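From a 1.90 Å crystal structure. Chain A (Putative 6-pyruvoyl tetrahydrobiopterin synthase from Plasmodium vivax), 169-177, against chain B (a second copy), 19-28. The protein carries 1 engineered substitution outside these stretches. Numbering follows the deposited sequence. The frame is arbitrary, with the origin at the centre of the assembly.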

# COMPACT_ATOMS: atom_id res chain seq x y z
N SER A 169 -1.70 12.11 7.90
CA SER A 169 -0.98 10.84 8.04
C SER A 169 -1.83 9.84 7.23
O SER A 169 -2.95 10.16 6.87
CB SER A 169 -0.89 10.40 9.51
OG SER A 169 -2.15 9.93 9.98
N PRO A 170 -1.31 8.65 6.93
CA PRO A 170 -2.13 7.74 6.10
C PRO A 170 -3.57 7.47 6.66
O PRO A 170 -4.49 7.20 5.88
CB PRO A 170 -1.31 6.44 6.07
CG PRO A 170 0.10 6.84 6.50
CD PRO A 170 -0.06 8.02 7.40
N SER A 171 -3.76 7.58 7.97
CA SER A 171 -5.05 7.21 8.60
C SER A 171 -6.11 8.34 8.84
O SER A 171 -7.16 8.08 9.43
CB SER A 171 -4.75 6.53 9.94
OG SER A 171 -4.22 7.45 10.86
N GLN A 172 -5.81 9.58 8.46
CA GLN A 172 -6.70 10.72 8.76
C GLN A 172 -6.65 11.69 7.61
O GLN A 172 -5.58 12.32 7.37
CB GLN A 172 -6.29 11.49 10.02
CG GLN A 172 -5.65 10.68 11.11
CD GLN A 172 -5.44 11.49 12.40
OE1 GLN A 172 -5.57 10.95 13.49
NE2 GLN A 172 -5.11 12.77 12.27
N LYS A 173 -7.77 11.82 6.91
CA LYS A 173 -7.87 12.67 5.72
C LYS A 173 -9.10 13.59 5.79
O LYS A 173 -10.10 13.22 6.38
CB LYS A 173 -8.05 11.80 4.48
CG LYS A 173 -7.14 10.62 4.40
CD LYS A 173 -7.15 9.95 3.04
CE LYS A 173 -6.24 8.70 3.09
NZ LYS A 173 -6.21 7.99 1.79
N ALA A 174 -9.02 14.76 5.17
CA ALA A 174 -10.18 15.64 4.96
C ALA A 174 -10.32 15.95 3.48
O ALA A 174 -9.34 16.20 2.79
CB ALA A 174 -10.06 16.95 5.74
N THR A 175 -11.55 15.98 3.01
CA THR A 175 -11.85 16.18 1.61
C THR A 175 -12.84 17.34 1.43
O THR A 175 -13.88 17.40 2.09
CB THR A 175 -12.46 14.90 1.00
OG1 THR A 175 -11.50 13.81 1.10
CG2 THR A 175 -12.91 15.16 -0.45
N VAL A 176 -12.49 18.27 0.56
CA VAL A 176 -13.33 19.42 0.28
C VAL A 176 -13.50 19.54 -1.22
O VAL A 176 -12.62 19.16 -1.98
CB VAL A 176 -12.72 20.71 0.89
CG1 VAL A 176 -12.71 20.62 2.41
CG2 VAL A 176 -11.30 20.93 0.37
N HIS A 177 -14.61 20.12 -1.66
CA HIS A 177 -14.82 20.30 -3.10
C HIS A 177 -15.47 21.64 -3.47
O HIS A 177 -15.99 22.32 -2.62
CB HIS A 177 -15.72 19.19 -3.62
CG HIS A 177 -17.12 19.27 -3.09
ND1 HIS A 177 -17.55 18.54 -2.00
CD2 HIS A 177 -18.19 19.99 -3.51
CE1 HIS A 177 -18.82 18.82 -1.77
NE2 HIS A 177 -19.23 19.70 -2.66
N GLN B 19 -18.58 25.77 5.37
CA GLN B 19 -17.83 24.95 4.43
C GLN B 19 -18.03 23.48 4.81
O GLN B 19 -17.83 23.12 5.98
CB GLN B 19 -16.35 25.32 4.52
CG GLN B 19 -16.04 26.73 4.07
CD GLN B 19 -16.15 26.91 2.56
OE1 GLN B 19 -16.37 25.94 1.81
NE2 GLN B 19 -15.98 28.15 2.10
N ILE B 20 -18.49 22.68 3.85
CA ILE B 20 -18.63 21.23 4.04
C ILE B 20 -17.23 20.63 3.97
O ILE B 20 -16.38 21.09 3.22
CB ILE B 20 -19.51 20.59 2.95
CG1 ILE B 20 -20.91 21.21 2.97
CG2 ILE B 20 -19.63 19.09 3.15
CD1 ILE B 20 -21.97 20.35 2.30
N ALA B 21 -16.97 19.64 4.80
CA ALA B 21 -15.80 18.83 4.66
C ALA B 21 -16.21 17.41 4.94
O ALA B 21 -17.19 17.16 5.65
CB ALA B 21 -14.69 19.28 5.59
N GLU B 22 -15.45 16.47 4.38
CA GLU B 22 -15.71 15.04 4.56
C GLU B 22 -14.45 14.48 5.16
O GLU B 22 -13.37 14.75 4.65
CB GLU B 22 -15.97 14.36 3.22
CG GLU B 22 -16.03 12.85 3.22
CD GLU B 22 -16.13 12.29 1.79
OE1 GLU B 22 -15.14 11.75 1.28
OE2 GLU B 22 -17.17 12.43 1.17
N LEU B 23 -14.59 13.77 6.27
CA LEU B 23 -13.46 13.18 6.97
C LEU B 23 -13.45 11.69 6.71
O LEU B 23 -14.51 11.06 6.64
CB LEU B 23 -13.56 13.45 8.48
CG LEU B 23 -13.47 14.88 8.95
CD1 LEU B 23 -13.40 14.92 10.49
CD2 LEU B 23 -12.29 15.60 8.34
N LEU B 24 -12.24 11.13 6.55
CA LEU B 24 -12.06 9.70 6.44
C LEU B 24 -11.04 9.28 7.48
O LEU B 24 -9.95 9.90 7.57
CB LEU B 24 -11.60 9.31 5.02
CG LEU B 24 -11.26 7.84 4.71
CD1 LEU B 24 -12.51 6.96 4.78
CD2 LEU B 24 -10.58 7.75 3.30
N VAL B 25 -11.37 8.23 8.25
CA VAL B 25 -10.39 7.55 9.10
C VAL B 25 -10.30 6.06 8.72
O VAL B 25 -11.30 5.36 8.57
CB VAL B 25 -10.68 7.67 10.61
CG1 VAL B 25 -10.59 9.11 11.04
CG2 VAL B 25 -12.03 7.06 10.96
N GLU B 26 -9.08 5.60 8.51
CA GLU B 26 -8.86 4.26 8.03
C GLU B 26 -7.46 3.84 8.44
O GLU B 26 -6.56 4.64 8.40
CB GLU B 26 -9.08 4.18 6.51
CG GLU B 26 -8.34 5.20 5.67
CD GLU B 26 -8.14 4.78 4.21
OE1 GLU B 26 -8.89 3.90 3.71
OE2 GLU B 26 -7.23 5.35 3.56
N SER B 27 -7.30 2.59 8.85
CA SER B 27 -6.11 2.18 9.56
C SER B 27 -6.09 0.65 9.69
O SER B 27 -7.14 0.02 9.82
CB SER B 27 -6.12 2.80 10.96
OG SER B 27 -5.05 2.31 11.76
N PRO B 28 -4.89 0.04 9.67
CA PRO B 28 -4.76 -1.38 10.03
C PRO B 28 -5.23 -1.73 11.46
O PRO B 28 -5.51 -2.91 11.76
CB PRO B 28 -3.25 -1.65 9.85
CG PRO B 28 -2.86 -0.73 8.76
CD PRO B 28 -3.66 0.55 9.03
O HOH W 1 -11.71 12.54 3.22
O HOH W 2 -16.61 20.54 0.45

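What joins the two backbones? Strand 172-177 of chain A and strand 20-25 of chain B lie side by side and run antiparallel, their axes at 153°, so that a sheet continues from one copy of the protein into the other. A:Lys173 and B:Leu24 form a hydrogen-bonded pair: A:Lys173 N gives to B:Leu24 O at 3.0 Å, and B:Leu24 N returns to A:Lys173 O at 3.0 Å. Two residues along, A:Thr175 N reaches B:Glu22 O at 2.7 Å and B:Glu22 N reaches A:Thr175 O at 2.9 Å. A longer bond, B:Glu26 N to A:Ser171 O at 3.3 Å, extends the ladder into the turn that precedes the chain A strand.

What fills the spaces between these bonded pairs? At the non-hydrogen-bonded positions, CA hydrogens face carbonyl oxygens across the gap, as is usual in antiparallel sheets. A:Ala174 CA lies 3.3 Å from B:Glu22 O, and B:Leu23 CA lies 3.4 Å from A:Lys173 O. The CA atoms of A:Ala174 and B:Leu23 are just 4.6 Å apart, and the small methyl of alanine leaves room for leucine: A:Ala174 CB packs against B:Leu23 CD2 at 3.7 Å. Both residues are buried, on the same face of the sheet as A:Gln172 and B:Val25. Farther along, A:Val176 CG1 meets B:Ala21 CB at 4.0 Å, another buried apolar contact between a branched side chain and a bare methyl.

How is the other face of the sheet arranged? It carries A:Lys173, A:Thr175, B:Glu22 and B:Leu24, all partly exposed, which suits their mixed character. The lysine chain is extended beyond chi1, with chi2 to chi4 all t; its methylenes pass the leucine, A:Lys173 CD to B:Leu24 CD2 at 4.1 Å, while its ammonium goes on to a salt bridge, A:Lys173 NZ to B:Glu26 OE2 at 3.3 Å. The hydrogen bond within that bridge is weak. Lysine thus serves both needs, apolar along its length and charged at its tip.

Where does water complete the contact? Water 1 donates to B:Glu22 O at 3.1 Å and is hydrogen-bonded to A:Thr175 OG1 at 2.5 Å, so the threonine hydroxyl adds a bridged link beside its own backbone bonds. Beyond the last direct backbone pair, water 2 takes over the ladder: it accepts from A:His177 N at 2.9 Å and donates to B:Ile20 O at 2.8 Å. Altogether the two stretches bury 588 Å², summed over both sides.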